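Putative isomerase (Streptomyces coelicolor A3, PDB 2OQH) probably acts on sugar acids as an enolase-superfamily enzyme of the mandelate racemase type, perhaps dehydrating D-glucarate to 5-dehydro-4-deoxy-D-glucarate. Local coordinates at residues T50-M63 with Y89-D101. Sequence-based numbering, arbitrary orientation.
Sequences TMWGAPVAAIVRRM and YGYLGYAAIAAVD
Thr50 OG1 donates a hydrogen bond of 2.8 Å to Ala95 O, tying strand 45-51 to the middle of helix 85-112. The hydroxyl stands above the carbonyl plane, while Ala99 N, keeping its helical bond to the same oxygen, reaches it from the opposite face; two donors thus grip this buried acceptor. A chi1 of -166° swings the hydroxyl away from the backbone N and puts CG2 between N and the carbonyl carbon, where it rests on Ala99 CB at 3.7 Å. At the far end of the contact Arg62, its chain extended, sends NH1 to Tyr89 OH in a weak, bent bond of 3.2 Å, the guanidinium turned steeply to the ring. That ring lies along Ile59, whose CG1 makes a CH-pi contact over one face, 3.9 Å from the centroid. Were Tyr89 cut back to an alanine, this flank of Ile59 is likely to lose its aromatic cover and Arg62 NH1 its phenolic partner. All this belongs to the N-terminal capping domain of the enolase superfamily, where a three-stranded antiparallel sheet packs with helices beside the barrel; here the axes of segments 54-63 and 89-101 pass 8.7 Å apart at a crossing angle of -59°. The packing is knobs-into-holes: Ala96 CB sits among Val56, Ile59, Val60 and Met63, and Ile59 in turn plugs the hole formed by Tyr89, Leu92, Gly93 and Ala96. Leu92 splits its branches, CD1 against Pro55 CB at 3.6 Å and CD2 over a face of the Trp52 indole. Beyond it, the selenium of Met51, a selenomethionine, sits over one face of Tyr91, 3.8 Å from the centroid, in a Met-aromatic contact. Deeper in, the selenium of Met63, also a selenomethionine, meets Ile97 CG1, and Phe78 of helix 75-81 touches Ile97 and Val100.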
ATOM      1  N   THR A  50      -4.394  -5.148   9.282  1.00 21.47           N
ATOM      2  CA  THR A  50      -5.069  -4.379   8.251  1.00 21.60           C
ATOM      3  C   THR A  50      -5.439  -3.006   8.805  1.00 22.43           C
ATOM      4  O   THR A  50      -5.191  -2.712   9.970  1.00 22.93           O
ATOM      5  CB  THR A  50      -6.317  -5.136   7.734  1.00 20.94           C
ATOM      6  OG1 THR A  50      -6.767  -4.536   6.514  1.00 21.77           O
ATOM      7  CG2 THR A  50      -7.439  -5.108   8.759  1.00 19.80           C
HETATM    8  N   MSE A  51      -6.042  -2.168   7.971  1.00 22.93           N
HETATM    9  CA  MSE A  51      -6.398  -0.812   8.366  1.00 22.60           C
HETATM   10  C   MSE A  51      -7.573  -0.649   9.330  1.00 21.49           C
HETATM   11  O   MSE A  51      -8.383  -1.557   9.524  1.00 19.12           O
HETATM   12  CB  MSE A  51      -6.677   0.009   7.114  1.00 26.17           C
HETATM   13  CG  MSE A  51      -8.047  -0.248   6.528  1.00 31.86           C
HETATM   14 SE   MSE A  51      -8.281   0.598   4.820  1.00 47.06          SE
HETATM   15  CE  MSE A  51      -8.417   2.445   5.359  1.00 36.43           C
ATOM     16  N   TRP A  52      -7.639   0.541   9.923  1.00 20.73           N
ATOM     17  CA  TRP A  52      -8.684   0.942  10.860  1.00 22.07           C
ATOM     18  C   TRP A  52      -8.940   0.016  12.034  1.00 22.48           C
ATOM     19  O   TRP A  52      -8.305  -1.027  12.170  1.00 23.04           O
ATOM     20  CB  TRP A  52      -9.981   1.196  10.091  1.00 21.38           C
ATOM     21  CG  TRP A  52      -9.904   2.414   9.219  1.00 20.70           C
ATOM     22  CD1 TRP A  52      -8.789   2.913   8.602  1.00 20.69           C
ATOM     23  CD2 TRP A  52     -10.990   3.262   8.825  1.00 20.95           C
ATOM     24  NE1 TRP A  52      -9.118   4.014   7.851  1.00 19.43           N
ATOM     25  CE2 TRP A  52     -10.461   4.249   7.968  1.00 20.36           C
ATOM     26  CE3 TRP A  52     -12.362   3.279   9.111  1.00 21.80           C
ATOM     27  CZ2 TRP A  52     -11.256   5.248   7.393  1.00 19.79           C
ATOM     28  CZ3 TRP A  52     -13.154   4.276   8.535  1.00 22.18           C
ATOM     29  CH2 TRP A  52     -12.596   5.241   7.687  1.00 21.22           C
ATOM     30  N   GLY A  53      -9.882   0.414  12.886  1.00 23.34           N
ATOM     31  CA  GLY A  53     -10.197  -0.368  14.068  1.00 23.37           C
ATOM     32  C   GLY A  53     -11.598  -0.947  14.169  1.00 23.52           C
ATOM     33  O   GLY A  53     -11.946  -1.873  13.430  1.00 23.54           O
ATOM     34  N   ALA A  54     -12.399  -0.392  15.078  1.00 22.67           N
ATOM     35  CA  ALA A  54     -13.757  -0.866  15.329  1.00 22.77           C
ATOM     36  C   ALA A  54     -14.547  -1.419  14.138  1.00 22.78           C
ATOM     37  O   ALA A  54     -14.927  -2.583  14.138  1.00 23.80           O
ATOM     38  CB  ALA A  54     -14.569   0.225  16.033  1.00 21.71           C
ATOM     39  N   PRO A  55     -14.799  -0.606  13.103  1.00 22.42           N
ATOM     40  CA  PRO A  55     -15.569  -1.178  11.991  1.00 21.93           C
ATOM     41  C   PRO A  55     -14.944  -2.382  11.260  1.00 21.97           C
ATOM     42  O   PRO A  55     -15.656  -3.316  10.876  1.00 21.42           O
ATOM     43  CB  PRO A  55     -15.800   0.029  11.077  1.00 21.55           C
ATOM     44  CG  PRO A  55     -14.587   0.868  11.308  1.00 22.95           C
ATOM     45  CD  PRO A  55     -14.387   0.777  12.814  1.00 22.49           C
ATOM     46  N   VAL A  56     -13.628  -2.373  11.071  1.00 21.09           N
ATOM     47  CA  VAL A  56     -12.985  -3.484  10.376  1.00 20.97           C
ATOM     48  C   VAL A  56     -12.951  -4.710  11.273  1.00 21.71           C
ATOM     49  O   VAL A  56     -13.171  -5.837  10.816  1.00 21.28           O
ATOM     50  CB  VAL A  56     -11.549  -3.136   9.944  1.00 20.31           C
ATOM     51  CG1 VAL A  56     -10.915  -4.336   9.257  1.00 20.72           C
ATOM     52  CG2 VAL A  56     -11.563  -1.945   8.999  1.00 19.61           C
ATOM     53  N   ALA A  57     -12.677  -4.481  12.554  1.00 21.23           N
ATOM     54  CA  ALA A  57     -12.634  -5.562  13.522  1.00 21.32           C
ATOM     55  C   ALA A  57     -14.015  -6.213  13.611  1.00 21.00           C
ATOM     56  O   ALA A  57     -14.122  -7.423  13.779  1.00 21.97           O
ATOM     57  CB  ALA A  57     -12.217  -5.030  14.882  1.00 21.57           C
ATOM     58  N   ALA A  58     -15.071  -5.414  13.481  1.00 20.42           N
ATOM     59  CA  ALA A  58     -16.429  -5.951  13.558  1.00 20.75           C
ATOM     60  C   ALA A  58     -16.732  -6.904  12.401  1.00 21.30           C
ATOM     61  O   ALA A  58     -17.376  -7.936  12.587  1.00 21.92           O
ATOM     62  CB  ALA A  58     -17.445  -4.817  13.572  1.00 18.68           C
ATOM     63  N   ILE A  59     -16.264  -6.555  11.208  1.00 20.18           N
ATOM     64  CA  ILE A  59     -16.488  -7.381  10.027  1.00 19.22           C
ATOM     65  C   ILE A  59     -15.776  -8.724  10.162  1.00 19.65           C
ATOM     66  O   ILE A  59     -16.336  -9.769   9.825  1.00 20.26           O
ATOM     67  CB  ILE A  59     -15.987  -6.669   8.746  1.00 18.50           C
ATOM     68  CG1 ILE A  59     -16.723  -5.343   8.560  1.00 17.12           C
ATOM     69  CG2 ILE A  59     -16.219  -7.555   7.525  1.00 18.90           C
ATOM     70  CD1 ILE A  59     -16.192  -4.513   7.408  1.00 17.37           C
ATOM     71  N   VAL A  60     -14.544  -8.699  10.660  1.00 19.22           N
ATOM     72  CA  VAL A  60     -13.783  -9.931  10.821  1.00 20.08           C
ATOM     73  C   VAL A  60     -14.475 -10.880  11.789  1.00 21.52           C
ATOM     74  O   VAL A  60     -14.575 -12.077  11.532  1.00 20.76           O
ATOM     75  CB  VAL A  60     -12.369  -9.664  11.342  1.00 19.17           C
ATOM     76  CG1 VAL A  60     -11.594 -10.976  11.424  1.00 18.11           C
ATOM     77  CG2 VAL A  60     -11.659  -8.685  10.429  1.00 20.45           C
ATOM     78  N   ARG A  61     -14.960 -10.349  12.907  1.00 21.96           N
ATOM     79  CA  ARG A  61     -15.630 -11.201  13.872  1.00 22.25           C
ATOM     80  C   ARG A  61     -16.917 -11.784  13.307  1.00 22.59           C
ATOM     81  O   ARG A  61     -17.309 -12.886  13.679  1.00 22.55           O
ATOM     82  CB  ARG A  61     -15.892 -10.433  15.167  1.00 23.47           C
ATOM     83  CG  ARG A  61     -14.597 -10.107  15.913  1.00 24.43           C
ATOM     84  CD  ARG A  61     -14.870  -9.320  17.175  1.00 25.22           C
ATOM     85  NE  ARG A  61     -13.634  -8.981  17.879  1.00 27.14           N
ATOM     86  CZ  ARG A  61     -13.331  -7.755  18.297  1.00 26.23           C
ATOM     87  NH1 ARG A  61     -14.177  -6.751  18.078  1.00 26.72           N
ATOM     88  NH2 ARG A  61     -12.186  -7.533  18.932  1.00 28.35           N
ATOM     89  N   ARG A  62     -17.572 -11.060  12.401  1.00 22.91           N
ATOM     90  CA  ARG A  62     -18.800 -11.583  11.808  1.00 24.41           C
ATOM     91  C   ARG A  62     -18.479 -12.682  10.792  1.00 25.12           C
ATOM     92  O   ARG A  62     -19.361 -13.443  10.399  1.00 26.16           O
ATOM     93  CB  ARG A  62     -19.621 -10.459  11.142  1.00 24.36           C
ATOM     94  CG  ARG A  62     -20.382  -9.569  12.144  1.00 25.93           C
ATOM     95  CD  ARG A  62     -21.366  -8.616  11.461  1.00 28.55           C
ATOM     96  NE  ARG A  62     -22.207  -7.897  12.430  1.00 30.18           N
ATOM     97  CZ  ARG A  62     -23.178  -7.041  12.105  1.00 31.62           C
ATOM     98  NH1 ARG A  62     -23.446  -6.777  10.825  1.00 31.69           N
ATOM     99  NH2 ARG A  62     -23.891  -6.444  13.057  1.00 29.98           N
HETATM  100  N   MSE A  63     -17.213 -12.774  10.379  1.00 25.08           N
HETATM  101  CA  MSE A  63     -16.795 -13.791   9.412  1.00 26.14           C
HETATM  102  C   MSE A  63     -16.123 -14.978  10.107  1.00 25.00           C
HETATM  103  O   MSE A  63     -16.061 -16.078   9.555  1.00 24.64           O
HETATM  104  CB  MSE A  63     -15.813 -13.204   8.373  1.00 26.55           C
HETATM  105  CG  MSE A  63     -16.382 -12.124   7.445  1.00 29.41           C
HETATM  106 SE   MSE A  63     -15.147 -11.679   5.971  1.00 36.88          SE
HETATM  107  CE  MSE A  63     -13.632 -11.076   7.021  1.00 27.65           C
ATOM    108  N   TYR A  89     -19.831  -3.510   2.576  1.00 16.24           N
ATOM    109  CA  TYR A  89     -18.852  -2.826   3.416  1.00 16.00           C
ATOM    110  C   TYR A  89     -17.772  -2.034   2.684  1.00 16.21           C
ATOM    111  O   TYR A  89     -16.934  -1.403   3.326  1.00 15.70           O
ATOM    112  CB  TYR A  89     -18.170  -3.846   4.327  1.00 16.98           C
ATOM    113  CG  TYR A  89     -19.075  -4.457   5.370  1.00 19.33           C
ATOM    114  CD1 TYR A  89     -19.371  -3.777   6.550  1.00 20.96           C
ATOM    115  CD2 TYR A  89     -19.621  -5.729   5.191  1.00 19.86           C
ATOM    116  CE1 TYR A  89     -20.188  -4.354   7.537  1.00 19.89           C
ATOM    117  CE2 TYR A  89     -20.441  -6.314   6.169  1.00 20.08           C
ATOM    118  CZ  TYR A  89     -20.716  -5.621   7.340  1.00 21.23           C
ATOM    119  OH  TYR A  89     -21.504  -6.193   8.318  1.00 22.06           O
ATOM    120  N   GLY A  90     -17.777  -2.081   1.356  1.00 16.42           N
ATOM    121  CA  GLY A  90     -16.784  -1.352   0.593  1.00 15.21           C
ATOM    122  C   GLY A  90     -15.351  -1.639   0.993  1.00 15.26           C
ATOM    123  O   GLY A  90     -14.989  -2.764   1.318  1.00 15.93           O
ATOM    124  N   TYR A  91     -14.534  -0.598   0.954  1.00 15.62           N
ATOM    125  CA  TYR A  91     -13.120  -0.673   1.296  1.00 15.36           C
ATOM    126  C   TYR A  91     -12.870  -1.463   2.593  1.00 16.05           C
ATOM    127  O   TYR A  91     -12.018  -2.354   2.625  1.00 16.86           O
ATOM    128  CB  TYR A  91     -12.582   0.752   1.434  1.00 16.54           C
ATOM    129  CG  TYR A  91     -11.079   0.934   1.408  1.00 17.69           C
ATOM    130  CD1 TYR A  91     -10.200  -0.147   1.472  1.00 18.37           C
ATOM    131  CD2 TYR A  91     -10.537   2.211   1.325  1.00 19.04           C
ATOM    132  CE1 TYR A  91      -8.807   0.049   1.448  1.00 19.15           C
ATOM    133  CE2 TYR A  91      -9.153   2.422   1.301  1.00 20.39           C
ATOM    134  CZ  TYR A  91      -8.293   1.343   1.360  1.00 20.21           C
ATOM    135  OH  TYR A  91      -6.927   1.568   1.309  1.00 22.28           O
ATOM    136  N   LEU A  92     -13.603  -1.145   3.656  1.00 15.48           N
ATOM    137  CA  LEU A  92     -13.395  -1.842   4.919  1.00 14.98           C
ATOM    138  C   LEU A  92     -13.662  -3.333   4.775  1.00 15.22           C
ATOM    139  O   LEU A  92     -13.072  -4.141   5.487  1.00 14.55           O
ATOM    140  CB  LEU A  92     -14.272  -1.254   6.037  1.00 17.14           C
ATOM    141  CG  LEU A  92     -14.132   0.243   6.334  1.00 18.37           C
ATOM    142  CD1 LEU A  92     -14.747   0.547   7.700  1.00 19.34           C
ATOM    143  CD2 LEU A  92     -12.660   0.650   6.319  1.00 18.54           C
ATOM    144  N   GLY A  93     -14.558  -3.696   3.857  1.00 14.97           N
ATOM    145  CA  GLY A  93     -14.848  -5.102   3.635  1.00 15.29           C
ATOM    146  C   GLY A  93     -13.629  -5.813   3.066  1.00 16.33           C
ATOM    147  O   GLY A  93     -13.227  -6.873   3.550  1.00 17.46           O
ATOM    148  N   TYR A  94     -13.036  -5.233   2.026  1.00 14.87           N
ATOM    149  CA  TYR A  94     -11.845  -5.819   1.421  1.00 14.45           C
ATOM    150  C   TYR A  94     -10.721  -5.896   2.453  1.00 14.68           C
ATOM    151  O   TYR A  94     -10.002  -6.889   2.518  1.00 13.80           O
ATOM    152  CB  TYR A  94     -11.371  -4.982   0.227  1.00 14.62           C
ATOM    153  CG  TYR A  94     -12.200  -5.156  -1.027  1.00 15.79           C
ATOM    154  CD1 TYR A  94     -12.211  -6.364  -1.724  1.00 15.89           C
ATOM    155  CD2 TYR A  94     -12.959  -4.108  -1.525  1.00 15.48           C
ATOM    156  CE1 TYR A  94     -12.959  -6.520  -2.898  1.00 16.29           C
ATOM    157  CE2 TYR A  94     -13.714  -4.249  -2.696  1.00 17.79           C
ATOM    158  CZ  TYR A  94     -13.712  -5.456  -3.378  1.00 18.60           C
ATOM    159  OH  TYR A  94     -14.474  -5.590  -4.521  1.00 20.27           O
ATOM    160  N   ALA A  95     -10.578  -4.838   3.249  1.00 14.37           N
ATOM    161  CA  ALA A  95      -9.537  -4.773   4.273  1.00 14.66           C
ATOM    162  C   ALA A  95      -9.713  -5.833   5.361  1.00 15.53           C
ATOM    163  O   ALA A  95      -8.730  -6.378   5.860  1.00 16.44           O
ATOM    164  CB  ALA A  95      -9.511  -3.384   4.900  1.00 14.97           C
ATOM    165  N   ALA A  96     -10.958  -6.112   5.739  1.00 14.74           N
ATOM    166  CA  ALA A  96     -11.225  -7.124   6.763  1.00 15.78           C
ATOM    167  C   ALA A  96     -10.831  -8.479   6.190  1.00 17.39           C
ATOM    168  O   ALA A  96     -10.119  -9.262   6.827  1.00 17.89           O
ATOM    169  CB  ALA A  96     -12.696  -7.119   7.141  1.00 13.30           C
ATOM    170  N   ILE A  97     -11.295  -8.740   4.972  1.00 16.74           N
ATOM    171  CA  ILE A  97     -10.986  -9.983   4.276  1.00 15.54           C
ATOM    172  C   ILE A  97      -9.474 -10.148   4.115  1.00 14.90           C
ATOM    173  O   ILE A  97      -8.933 -11.225   4.359  1.00 15.95           O
ATOM    174  CB  ILE A  97     -11.674 -10.007   2.886  1.00 14.70           C
ATOM    175  CG1 ILE A  97     -13.189 -10.143   3.075  1.00 14.45           C
ATOM    176  CG2 ILE A  97     -11.093 -11.126   2.024  1.00 14.35           C
ATOM    177  CD1 ILE A  97     -14.003 -10.062   1.802  1.00 15.77           C
ATOM    178  N   ALA A  98      -8.792  -9.078   3.719  1.00 13.80           N
ATOM    179  CA  ALA A  98      -7.342  -9.128   3.529  1.00 14.72           C
ATOM    180  C   ALA A  98      -6.583  -9.577   4.785  1.00 14.59           C
ATOM    181  O   ALA A  98      -5.634 -10.353   4.700  1.00 15.64           O
ATOM    182  CB  ALA A  98      -6.827  -7.760   3.063  1.00 14.47           C
ATOM    183  N   ALA A  99      -6.999  -9.078   5.946  1.00 16.25           N
ATOM    184  CA  ALA A  99      -6.364  -9.435   7.218  1.00 16.90           C
ATOM    185  C   ALA A  99      -6.401 -10.951   7.418  1.00 16.73           C
ATOM    186  O   ALA A  99      -5.399 -11.565   7.784  1.00 17.25           O
ATOM    187  CB  ALA A  99      -7.081  -8.743   8.371  1.00 17.46           C
ATOM    188  N   VAL A 100      -7.568 -11.545   7.175  1.00 16.09           N
ATOM    189  CA  VAL A 100      -7.742 -12.987   7.307  1.00 16.57           C
ATOM    190  C   VAL A 100      -6.941 -13.705   6.227  1.00 17.30           C
ATOM    191  O   VAL A 100      -6.355 -14.760   6.475  1.00 16.87           O
ATOM    192  CB  VAL A 100      -9.233 -13.377   7.176  1.00 16.98           C
ATOM    193  CG1 VAL A 100      -9.401 -14.890   7.266  1.00 15.56           C
ATOM    194  CG2 VAL A 100     -10.040 -12.681   8.268  1.00 17.51           C
ATOM    195  N   ASP A 101      -6.922 -13.124   5.030  1.00 15.35           N
ATOM    196  CA  ASP A 101      -6.200 -13.698   3.908  1.00 14.86           C
ATOM    197  C   ASP A 101      -4.723 -13.819   4.257  1.00 14.94           C
ATOM    198  O   ASP A 101      -4.118 -14.875   4.074  1.00 14.65           O
ATOM    199  CB  ASP A 101      -6.354 -12.814   2.665  1.00 14.57           C
ATOM    200  CG  ASP A 101      -5.682 -13.406   1.437  1.00 14.82           C
ATOM    201  OD1 ASP A 101      -6.322 -14.206   0.727  1.00 14.88           O
ATOM    202  OD2 ASP A 101      -4.506 -13.079   1.187  1.00 16.70           O
TER